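Local coordinates for Alr1010 protein (Nostoc, PDB 3URG), which probably binds calcium ions, acting as a small cyanobacterial calcium-binding protein, at residues 37-42 and 46-51; 53-58 and 133-138; 68-73 and 77-82. All coordinates share one frame; numbering follows the deposited sequence.

Contact 1: 37-42 and 46-51. With MNB (5-mercapto-2-nitro-benzoic acid), chain B.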
loop_
_atom_site.group_PDB
_atom_site.type_symbol
_atom_site.label_atom_id
_atom_site.label_comp_id
_atom_site.label_asym_id
_atom_site.label_seq_id
_atom_site.Cartn_x
_atom_site.Cartn_y
_atom_site.Cartn_z
ATOM N N GLU A 37 4.018 11.237 -11.598
ATOM C CA GLU A 37 2.885 10.349 -11.794
ATOM C C GLU A 37 1.952 10.391 -10.607
ATOM O O GLU A 37 0.795 10.268 -10.788
ATOM C CB GLU A 37 3.323 8.931 -12.136
ATOM C CG GLU A 37 4.331 8.887 -13.239
ATOM C CD GLU A 37 4.475 7.538 -13.865
ATOM O OE1 GLU A 37 3.548 6.746 -13.755
ATOM O OE2 GLU A 37 5.519 7.263 -14.473
ATOM N N ILE A 38 2.469 10.621 -9.419
ATOM C CA ILE A 38 1.679 10.484 -8.217
ATOM C C ILE A 38 1.242 11.641 -7.337
ATOM O O ILE A 38 0.165 11.590 -6.726
ATOM C CB ILE A 38 2.355 9.510 -7.227
ATOM C CG1 ILE A 38 2.734 8.206 -7.896
ATOM C CG2 ILE A 38 1.489 9.263 -6.047
ATOM C CD1 ILE A 38 3.469 7.283 -7.018
ATOM N N ILE A 39 2.215 12.501 -7.098
ATOM C CA ILE A 39 2.034 13.722 -6.388
ATOM C C ILE A 39 1.587 14.815 -7.336
ATOM O O ILE A 39 0.636 15.484 -7.075
ATOM C CB ILE A 39 3.298 14.110 -5.657
ATOM C CG1 ILE A 39 3.637 13.080 -4.597
ATOM C CG2 ILE A 39 3.140 15.439 -5.037
ATOM C CD1 ILE A 39 2.672 12.991 -3.539
ATOM N N VAL A 40 2.255 14.937 -8.471
ATOM C CA VAL A 40 1.843 15.872 -9.506
ATOM C C VAL A 40 1.716 17.276 -8.890
ATOM O O VAL A 40 2.642 17.749 -8.314
ATOM C CB VAL A 40 0.634 15.394 -10.267
ATOM C CG1 VAL A 40 0.456 16.169 -11.484
ATOM C CG2 VAL A 40 0.802 13.984 -10.647
ATOM N N ASP A 41 0.569 17.917 -8.994
ATOM C CA ASP A 41 0.398 19.254 -8.437
ATOM C C ASP A 41 -0.084 19.323 -6.995
ATOM O O ASP A 41 -0.428 20.369 -6.522
ATOM C CB ASP A 41 -0.494 20.096 -9.320
ATOM C CG ASP A 41 0.088 20.319 -10.662
ATOM O OD1 ASP A 41 1.287 20.417 -10.765
ATOM O OD2 ASP A 41 -0.645 20.398 -11.631
ATOM N N ALA A 42 -0.154 18.198 -6.313
ATOM C CA ALA A 42 -0.717 18.169 -4.964
ATOM C C ALA A 42 0.140 19.004 -4.026
ATOM O O ALA A 42 1.363 18.938 -4.083
ATOM C CB ALA A 42 -0.817 16.725 -4.458
ATOM N N GLU A 46 -4.373 16.373 2.088
ATOM C CA GLU A 46 -5.476 15.643 1.460
ATOM C C GLU A 46 -5.182 15.314 0.006
ATOM O O GLU A 46 -5.528 14.223 -0.481
ATOM C CB GLU A 46 -6.781 16.447 1.543
ATOM C CG GLU A 46 -7.230 16.756 2.961
ATOM C CD GLU A 46 -8.397 17.735 3.012
ATOM O OE1 GLU A 46 -9.287 17.655 2.135
ATOM O OE2 GLU A 46 -8.424 18.583 3.933
ATOM N N GLU A 47 -4.554 16.260 -0.691
ATOM C CA GLU A 47 -4.195 16.080 -2.101
ATOM C C GLU A 47 -3.083 15.051 -2.270
ATOM O O GLU A 47 -3.094 14.266 -3.224
ATOM C CB GLU A 47 -3.800 17.422 -2.741
ATOM C CG GLU A 47 -4.908 18.472 -2.689
ATOM C CD GLU A 47 -4.457 19.839 -3.184
ATOM O OE1 GLU A 47 -3.316 20.253 -2.872
ATOM O OE2 GLU A 47 -5.248 20.496 -3.887
ATOM N N ARG A 48 -2.123 15.046 -1.348
ATOM C CA ARG A 48 -1.027 14.082 -1.422
ATOM C C ARG A 48 -1.577 12.676 -1.156
ATOM O O ARG A 48 -1.276 11.732 -1.880
ATOM C CB ARG A 48 0.090 14.428 -0.423
ATOM C CG ARG A 48 0.758 15.798 -0.605
ATOM C CD ARG A 48 1.907 15.979 0.414
ATOM N NE ARG A 48 3.188 15.959 -0.289
ATOM C CZ ARG A 48 4.314 15.458 0.197
ATOM N NH1 ARG A 48 4.331 14.918 1.405
ATOM N NH2 ARG A 48 5.425 15.500 -0.529
ATOM N N ALA A 49 -2.396 12.541 -0.116
ATOM C CA ALA A 49 -3.063 11.266 0.147
ATOM C C ALA A 49 -3.885 10.809 -1.053
ATOM O O ALA A 49 -3.839 9.646 -1.429
ATOM C CB ALA A 49 -3.956 11.372 1.398
ATOM N N MET A 50 -4.658 11.721 -1.635
ATOM C CA MET A 50 -5.533 11.369 -2.752
ATOM C C MET A 50 -4.726 10.888 -3.959
ATOM O O MET A 50 -5.071 9.886 -4.591
ATOM C CB MET A 50 -6.415 12.552 -3.147
ATOM C CG MET A 50 -7.478 12.220 -4.194
ATOM S SD MET A 50 -8.239 13.718 -4.873
ATOM C CE MET A 50 -6.904 14.382 -5.844
ATOM N N GLY A 51 -3.647 11.596 -4.270
ATOM C CA GLY A 51 -2.760 11.175 -5.341
ATOM C C GLY A 51 -2.297 9.736 -5.170
ATOM O O GLY A 51 -2.317 8.936 -6.112
HETATM C C6 MNB B . -10.616 11.065 -0.411
HETATM C C1 MNB B . -11.135 12.279 -0.093
HETATM C C2 MNB B . -10.241 13.372 0.155
HETATM C C3 MNB B . -8.827 13.164 0.068
HETATM C C4 MNB B . -8.300 11.903 -0.258
HETATM C C5 MNB B . -9.154 10.870 -0.496
HETATM S S5 MNB B . -8.534 9.289 -0.930
HETATM C C10 MNB B . -12.629 12.362 -0.026
HETATM O O12 MNB B . -13.201 13.375 0.315
HETATM O O11 MNB B . -13.382 11.233 -0.249
HETATM N N7 MNB B . -10.662 14.701 0.503
HETATM O O9 MNB B . -9.765 15.608 0.749
HETATM O O8 MNB B . -11.908 15.045 0.506
HETATM O O HOH W 1 3.408 18.130 -2.471
#

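Contact 2: 53-58 and 133-138. With NA (sodium ion), chain C.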
loop_
_atom_site.group_PDB
_atom_site.type_symbol
_atom_site.label_atom_id
_atom_site.label_comp_id
_atom_site.label_asym_id
_atom_site.label_seq_id
_atom_site.Cartn_x
_atom_site.Cartn_y
_atom_site.Cartn_z
ATOM N N TYR A 53 -3.718 7.386 -3.366
ATOM C CA TYR A 53 -4.859 6.475 -3.371
ATOM C C TYR A 53 -5.231 6.103 -4.806
ATOM O O TYR A 53 -5.369 4.922 -5.140
ATOM C CB TYR A 53 -6.070 7.097 -2.649
ATOM C CG TYR A 53 -7.255 6.156 -2.520
ATOM C CD1 TYR A 53 -7.381 5.314 -1.416
ATOM C CD2 TYR A 53 -8.241 6.104 -3.497
ATOM C CE1 TYR A 53 -8.464 4.449 -1.284
ATOM C CE2 TYR A 53 -9.332 5.227 -3.376
ATOM C CZ TYR A 53 -9.431 4.413 -2.268
ATOM O OH TYR A 53 -10.502 3.559 -2.142
ATOM N N TYR A 54 -5.411 7.117 -5.647
ATOM C CA TYR A 54 -5.720 6.903 -7.063
ATOM C C TYR A 54 -4.597 6.196 -7.809
ATOM O O TYR A 54 -4.850 5.358 -8.675
ATOM C CB TYR A 54 -6.045 8.231 -7.771
ATOM C CG TYR A 54 -7.394 8.822 -7.368
ATOM C CD1 TYR A 54 -8.454 7.998 -7.020
ATOM C CD2 TYR A 54 -7.604 10.204 -7.356
ATOM C CE1 TYR A 54 -9.686 8.523 -6.655
ATOM C CE2 TYR A 54 -8.839 10.741 -6.996
ATOM C CZ TYR A 54 -9.875 9.895 -6.650
ATOM O OH TYR A 54 -11.103 10.411 -6.292
ATOM N N TYR A 55 -3.353 6.537 -7.502
ATOM C CA TYR A 55 -2.253 5.864 -8.183
ATOM C C TYR A 55 -2.293 4.355 -7.898
ATOM O O TYR A 55 -2.252 3.539 -8.816
ATOM C CB TYR A 55 -0.892 6.473 -7.819
ATOM C CG TYR A 55 0.300 5.654 -8.299
ATOM C CD1 TYR A 55 0.732 5.703 -9.626
ATOM C CD2 TYR A 55 0.998 4.842 -7.416
ATOM C CE1 TYR A 55 1.834 4.957 -10.055
ATOM C CE2 TYR A 55 2.094 4.099 -7.833
ATOM C CZ TYR A 55 2.507 4.158 -9.143
ATOM O OH TYR A 55 3.602 3.401 -9.518
ATOM N N LEU A 56 -2.400 3.990 -6.641
ATOM C CA LEU A 56 -2.402 2.608 -6.249
ATOM C C LEU A 56 -3.608 1.863 -6.797
ATOM O O LEU A 56 -3.496 0.781 -7.312
ATOM C CB LEU A 56 -2.334 2.500 -4.743
ATOM C CG LEU A 56 -1.016 2.844 -4.085
ATOM C CD1 LEU A 56 -1.119 2.888 -2.645
ATOM C CD2 LEU A 56 0.064 1.957 -4.493
ATOM N N ASP A 57 -4.747 2.506 -6.733
ATOM C CA ASP A 57 -5.967 1.947 -7.284
ATOM C C ASP A 57 -5.829 1.720 -8.773
ATOM O O ASP A 57 -6.385 0.778 -9.301
ATOM C CB ASP A 57 -7.164 2.858 -7.048
ATOM C CG ASP A 57 -8.490 2.125 -7.209
ATOM O OD1 ASP A 57 -9.516 2.793 -7.461
ATOM O OD2 ASP A 57 -8.505 0.881 -7.079
ATOM N N ASP A 58 -5.116 2.607 -9.452
ATOM C CA ASP A 58 -4.924 2.483 -10.890
ATOM C C ASP A 58 -3.867 1.461 -11.289
ATOM O O ASP A 58 -3.983 0.827 -12.331
ATOM C CB ASP A 58 -4.522 3.833 -11.465
ATOM C CG ASP A 58 -5.559 4.383 -12.402
ATOM O OD1 ASP A 58 -5.605 3.914 -13.564
ATOM O OD2 ASP A 58 -6.329 5.269 -11.971
ATOM N N ILE A 133 3.662 -1.361 -5.319
ATOM C CA ILE A 133 3.845 -1.697 -3.912
ATOM C C ILE A 133 5.215 -1.248 -3.393
ATOM O O ILE A 133 5.313 -0.672 -2.307
ATOM C CB ILE A 133 3.658 -3.204 -3.659
ATOM C CG1 ILE A 133 2.195 -3.595 -3.898
ATOM C CG2 ILE A 133 4.041 -3.539 -2.223
ATOM C CD1 ILE A 133 1.946 -5.113 -3.782
ATOM N N ALA A 134 6.266 -1.523 -4.170
ATOM C CA ALA A 134 7.620 -1.082 -3.831
ATOM C C ALA A 134 7.740 0.446 -3.708
ATOM O O ALA A 134 8.503 0.951 -2.880
ATOM C CB ALA A 134 8.614 -1.604 -4.857
ATOM N N ASP A 135 7.005 1.176 -4.541
ATOM C CA ASP A 135 7.042 2.643 -4.490
ATOM C C ASP A 135 6.463 3.106 -3.158
ATOM O O ASP A 135 6.968 4.044 -2.518
ATOM C CB ASP A 135 6.219 3.250 -5.629
ATOM C CG ASP A 135 6.942 3.236 -6.973
ATOM O OD1 ASP A 135 6.248 3.412 -7.995
ATOM O OD2 ASP A 135 8.182 3.054 -7.024
ATOM N N TRP A 136 5.379 2.459 -2.748
ATOM C CA TRP A 136 4.716 2.837 -1.499
ATOM C C TRP A 136 5.615 2.493 -0.310
ATOM O O TRP A 136 5.810 3.307 0.587
ATOM C CB TRP A 136 3.349 2.135 -1.382
ATOM C CG TRP A 136 2.672 2.340 -0.047
ATOM C CD1 TRP A 136 2.307 1.372 0.841
ATOM C CD2 TRP A 136 2.294 3.592 0.547
ATOM N NE1 TRP A 136 1.719 1.936 1.944
ATOM C CE2 TRP A 136 1.700 3.299 1.793
ATOM C CE3 TRP A 136 2.403 4.929 0.147
ATOM C CZ2 TRP A 136 1.210 4.292 2.644
ATOM C CZ3 TRP A 136 1.904 5.924 1.002
ATOM C CH2 TRP A 136 1.327 5.596 2.233
ATOM N N LEU A 137 6.164 1.279 -0.306
ATOM C CA LEU A 137 7.128 0.888 0.723
ATOM C C LEU A 137 8.330 1.845 0.775
ATOM O O LEU A 137 8.831 2.181 1.854
ATOM C CB LEU A 137 7.595 -0.553 0.492
ATOM C CG LEU A 137 6.473 -1.582 0.660
ATOM C CD1 LEU A 137 6.951 -3.009 0.360
ATOM C CD2 LEU A 137 5.907 -1.483 2.068
ATOM N N TYR A 138 8.782 2.290 -0.393
ATOM C CA TYR A 138 9.879 3.247 -0.458
ATOM C C TYR A 138 9.509 4.591 0.178
ATOM O O TYR A 138 10.272 5.149 0.961
ATOM C CB TYR A 138 10.319 3.447 -1.915
ATOM C CG TYR A 138 11.260 4.623 -2.105
ATOM C CD1 TYR A 138 10.789 5.845 -2.568
ATOM C CD2 TYR A 138 12.626 4.499 -1.849
ATOM C CE1 TYR A 138 11.650 6.934 -2.741
ATOM C CE2 TYR A 138 13.491 5.576 -2.030
ATOM C CZ TYR A 138 12.996 6.789 -2.470
ATOM O OH TYR A 138 13.857 7.861 -2.650
HETATM NA NA NA C . -6.464 -1.582 -10.215
HETATM O O HOH W 2 -9.108 -0.782 -9.506
HETATM O O HOH W 3 -6.220 -0.848 -12.854
HETATM O O HOH W 4 -7.600 -3.950 -11.043
#

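Contact 3: 68-73 and 77-82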
loop_
_atom_site.group_PDB
_atom_site.type_symbol
_atom_site.label_atom_id
_atom_site.label_comp_id
_atom_site.label_asym_id
_atom_site.label_seq_id
_atom_site.Cartn_x
_atom_site.Cartn_y
_atom_site.Cartn_z
ATOM N N TRP A 68 -0.550 -11.625 4.409
ATOM C CA TRP A 68 -0.858 -10.506 5.284
ATOM C C TRP A 68 -0.385 -10.780 6.707
ATOM O O TRP A 68 -0.767 -11.777 7.320
ATOM C CB TRP A 68 -2.361 -10.238 5.278
ATOM C CG TRP A 68 -2.834 -9.171 6.228
ATOM C CD1 TRP A 68 -2.157 -8.040 6.623
ATOM C CD2 TRP A 68 -4.114 -9.112 6.868
ATOM N NE1 TRP A 68 -2.936 -7.303 7.485
ATOM C CE2 TRP A 68 -4.145 -7.934 7.644
ATOM C CE3 TRP A 68 -5.244 -9.946 6.859
ATOM C CZ2 TRP A 68 -5.251 -7.566 8.399
ATOM C CZ3 TRP A 68 -6.339 -9.578 7.613
ATOM C CH2 TRP A 68 -6.334 -8.407 8.379
ATOM N N LYS A 69 0.457 -9.895 7.233
ATOM C CA LYS A 69 0.851 -10.010 8.629
ATOM C C LYS A 69 -0.176 -9.304 9.486
ATOM O O LYS A 69 -0.146 -8.079 9.639
ATOM C CB LYS A 69 2.268 -9.485 8.854
ATOM C CG LYS A 69 3.282 -10.595 8.731
ATOM C CD LYS A 69 4.696 -10.085 8.606
ATOM C CE LYS A 69 5.686 -11.244 8.559
ATOM N NZ LYS A 69 7.084 -10.758 8.392
ATOM N N LYS A 70 -1.113 -10.094 10.002
ATOM C CA LYS A 70 -2.207 -9.593 10.816
ATOM C C LYS A 70 -1.787 -9.638 12.283
ATOM O O LYS A 70 -1.708 -10.713 12.892
ATOM C CB LYS A 70 -3.472 -10.419 10.566
ATOM C CG LYS A 70 -4.683 -9.989 11.383
ATOM C CD LYS A 70 -5.926 -10.774 10.968
ATOM C CE LYS A 70 -6.786 -11.146 12.164
ATOM N NZ LYS A 70 -7.420 -9.973 12.823
ATOM N N LYS A 71 -1.501 -8.463 12.838
ATOM C CA LYS A 71 -0.897 -8.354 14.168
ATOM C C LYS A 71 -1.935 -8.199 15.285
ATOM O O LYS A 71 -2.942 -7.510 15.121
ATOM C CB LYS A 71 0.061 -7.160 14.199
ATOM C CG LYS A 71 1.163 -7.197 13.150
ATOM C CD LYS A 71 1.955 -5.886 13.170
ATOM C CE LYS A 71 3.031 -5.889 12.096
ATOM N NZ LYS A 71 3.769 -4.599 12.039
ATOM N N SER A 72 -1.685 -8.830 16.429
ATOM C CA SER A 72 -2.524 -8.589 17.608
ATOM C C SER A 72 -1.707 -7.973 18.739
ATOM O O SER A 72 -1.012 -8.678 19.478
ATOM C CB SER A 72 -3.201 -9.873 18.087
ATOM O OG SER A 72 -3.771 -9.673 19.370
ATOM N N ARG A 73 -1.801 -6.654 18.867
ATOM C CA ARG A 73 -1.041 -5.922 19.869
ATOM C C ARG A 73 -1.372 -6.434 21.270
ATOM O O ARG A 73 -0.497 -6.562 22.121
ATOM C CB ARG A 73 -1.359 -4.432 19.757
ATOM C CG ARG A 73 -0.365 -3.523 20.445
ATOM C CD ARG A 73 -0.832 -2.077 20.373
ATOM N NE ARG A 73 0.177 -1.137 20.858
ATOM C CZ ARG A 73 0.835 -0.285 20.078
ATOM N NH1 ARG A 73 0.582 -0.256 18.775
ATOM N NH2 ARG A 73 1.739 0.539 20.599
ATOM N N THR A 77 0.865 -11.299 19.390
ATOM C CA THR A 77 0.960 -12.393 18.431
ATOM C C THR A 77 0.729 -11.909 17.011
ATOM O O THR A 77 0.201 -10.818 16.791
ATOM C CB THR A 77 -0.007 -13.559 18.765
ATOM O OG1 THR A 77 -1.349 -13.071 18.841
ATOM C CG2 THR A 77 0.374 -14.206 20.099
ATOM N N ILE A 78 1.139 -12.731 16.052
ATOM C CA ILE A 78 1.000 -12.411 14.636
ATOM C C ILE A 78 0.398 -13.604 13.893
ATOM O O ILE A 78 0.894 -14.732 14.008
ATOM C CB ILE A 78 2.363 -12.058 14.014
ATOM C CG1 ILE A 78 2.966 -10.848 14.732
ATOM C CG2 ILE A 78 2.223 -11.777 12.516
ATOM C CD1 ILE A 78 4.421 -10.606 14.422
ATOM N N GLU A 79 -0.683 -13.348 13.160
ATOM C CA GLU A 79 -1.253 -14.327 12.232
ATOM C C GLU A 79 -0.910 -13.953 10.799
ATOM O O GLU A 79 -1.442 -12.979 10.254
ATOM C CB GLU A 79 -2.772 -14.402 12.390
ATOM C CG GLU A 79 -3.445 -15.493 11.548
ATOM C CD GLU A 79 -4.960 -15.513 11.704
ATOM O OE1 GLU A 79 -5.489 -14.689 12.486
ATOM O OE2 GLU A 79 -5.620 -16.351 11.046
ATOM N N GLU A 80 -0.023 -14.726 10.188
ATOM C CA GLU A 80 0.295 -14.525 8.780
ATOM C C GLU A 80 -0.750 -15.219 7.906
ATOM O O GLU A 80 -0.730 -16.440 7.753
ATOM C CB GLU A 80 1.702 -15.033 8.469
ATOM C CG GLU A 80 2.133 -14.806 7.027
ATOM C CD GLU A 80 3.610 -15.074 6.813
ATOM O OE1 GLU A 80 3.962 -15.725 5.805
ATOM O OE2 GLU A 80 4.420 -14.639 7.660
ATOM N N LYS A 81 -1.665 -14.432 7.347
ATOM C CA LYS A 81 -2.795 -14.967 6.594
ATOM C C LYS A 81 -2.529 -14.916 5.088
ATOM O O LYS A 81 -1.910 -13.974 4.592
ATOM C CB LYS A 81 -4.071 -14.167 6.891
ATOM C CG LYS A 81 -4.932 -14.664 8.053
ATOM C CD LYS A 81 -6.282 -13.947 8.057
ATOM C CE LYS A 81 -7.420 -14.870 8.511
ATOM N NZ LYS A 81 -7.494 -16.133 7.696
ATOM N N THR A 82 -3.019 -15.916 4.363
ATOM C CA THR A 82 -2.913 -15.924 2.904
ATOM C C THR A 82 -4.245 -15.520 2.306
ATOM O O THR A 82 -5.251 -16.208 2.475
ATOM C CB THR A 82 -2.465 -17.295 2.357
ATOM O OG1 THR A 82 -1.094 -17.513 2.705
ATOM C CG2 THR A 82 -2.598 -17.324 0.834
#

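Contact 1: 37-42 and 46-51
Ala42 sets its methyl group against the start of helix 45-59, with Ala42 CB 3.5 Å from Glu47 CB. The segments belong to two consecutive helices joined by a short connection: helix 28-39 ends, a type II' beta turn from Ile39 to Ala42 reverses the chain, and the next helix sets off. Val40 leaves helical geometry with a positive phi of 54°, and the turn is closed by the bond from Ala42 N to Ile39 O. The Ala42 methyl also reaches the backbone N of Arg48, so it rests on the helix surface between two consecutive residues. The extended carboxylate chain of Glu47 runs on past this methyl, and its OE1 accepts hydrogen bonds from the backbone N atoms of Glu43 and Asp44, which ties the helix start together. On the neighbouring flank, Ile39 CD1 lies 4.3 Å from Arg48 CB and meets the guanidinium obliquely; Trp139 of helix 127-141 touches both side chains. With no side chain at Gly51 the backbones come close, and Gly51 CA makes a CH...O contact of 3.3 Å with Ile38 O. Ile38 CG2, anti to the backbone N, lies over the Gly51 carbonyl, while the rest of the side chain leads away toward Trp52 and Tyr55. A different side of the helix meets the bound 5-mercapto-2-nitro-benzoic acid, a product of the Ellman's reagent used in crystallization. There Met50 CB lies 3.5 Å from ring atom C4, and Glu46 OE1 comes within 2.5 Å of nitro oxygen O9. One water links the connection to the second helix, donating to Ala42 O at 2.7 Å and accepting from Arg48 NE at 3.1 Å.

Contact 2: 53-58 and 133-138
Tyr55 reaches from helix 45-59 to Asp135 on helix 127-141, and the hydroxyl makes the nearest approach between the two segments. Tyr55 CB points toward the other helix, and CG stands anti to the backbone N (chi1 169°), which carries the ring toward helix 127-141. Over one face of the ring, Ile38 CD1 of helix 28-39 sits above Tyr55 CD2, 3.5 Å away; Arg33 of that helix also touches the tyrosine. Further out, CZ lies 4.0 Å from Asp135 OD1, and at the tip OH comes to 3.1 Å from the same oxygen. The two side chains cross at about a right angle, with the ring and carboxylate planes 31° apart. This is where three helices gather: Asp135 OD1 forms a salt bridge with Arg33 NE and OD2 another with Arg30 NH1, so helix 28-39 is fastened to helix 127-141 beside the tyrosine. Both acidic oxygens thus have a cationic partner, which would probably stabilise the charged carboxylate. On another side of helix 45-59 the backbone turns to metal: Asp57 O binds the sodium ion at 2.5 Å, together with Leu60 O and three waters. One of these waters also donates a hydrogen bond to Asp57 OD2 at 3.0 Å.

Contact 3: 68-73 and 77-82
Lys70 and Glu79 both turn CG to the side opposite the backbone N (chi1 179° and -175°), so their chains lie side by side and point the same way, with Lys70 CE 3.8 Å from Glu79 OE1. They face each other across a beta hairpin made of strands 64-72 and 77-86 of the antiparallel sheet. Three hydrogen-bonded pairs, Trp68 with Lys81, Lys70 with Glu79 and Ser72 with Thr77, alternate with the non-hydrogen-bonded pairs Lys69 with Glu80 and Lys71 with Ile78. The bond from Trp68 N to Lys81 O is nearly straight, at 171° and 2.7 Å, whereas Lys70 N approaches Glu79 O from above the carbonyl plane. A trans first torsion at Trp68 lays the indole beneath Lys70 CB, which sits over the ring centre, 3.8 Å from its plane. Lys81 NZ, on the same face, forms a salt bridge with Asp104 and a long one with Glu79 OE2, while Tyr113 meets the Trp68 ring. On the opposite face, the one carrying Lys69, Lys71, Ile78 and Glu80, Lys69 slants past Ile78, Lys69 CG 4.1 Å from Ile78 CG2, and Lys69 CE approaches Glu80 OE2. Nearest the hairpin turn, Ser72 OG and Thr77 OG1 both hydrogen-bond to Thr75 OG1, and Ser72 CB sits 3.8 Å from Thr77 OG1.

Contacts 1 and 2 share helix 45-59 and adjoin through helix 28-39. Contact 2 is partly buried near the centre of the chain and relies on an acidic side chain held by arginines; contact 1 lies at the surface and combines close backbone approach at Ala42 and Gly51 with aliphatic packing and a water bridge. Contact 3, also at the surface, stands on the opposite side of the chain's centre from contact 1, about 30 Å between centres, and is joined by backbone hydrogen bonds with mostly charged, exposed side chains. It is nested in the chain between the two helices that contact 2 brings together.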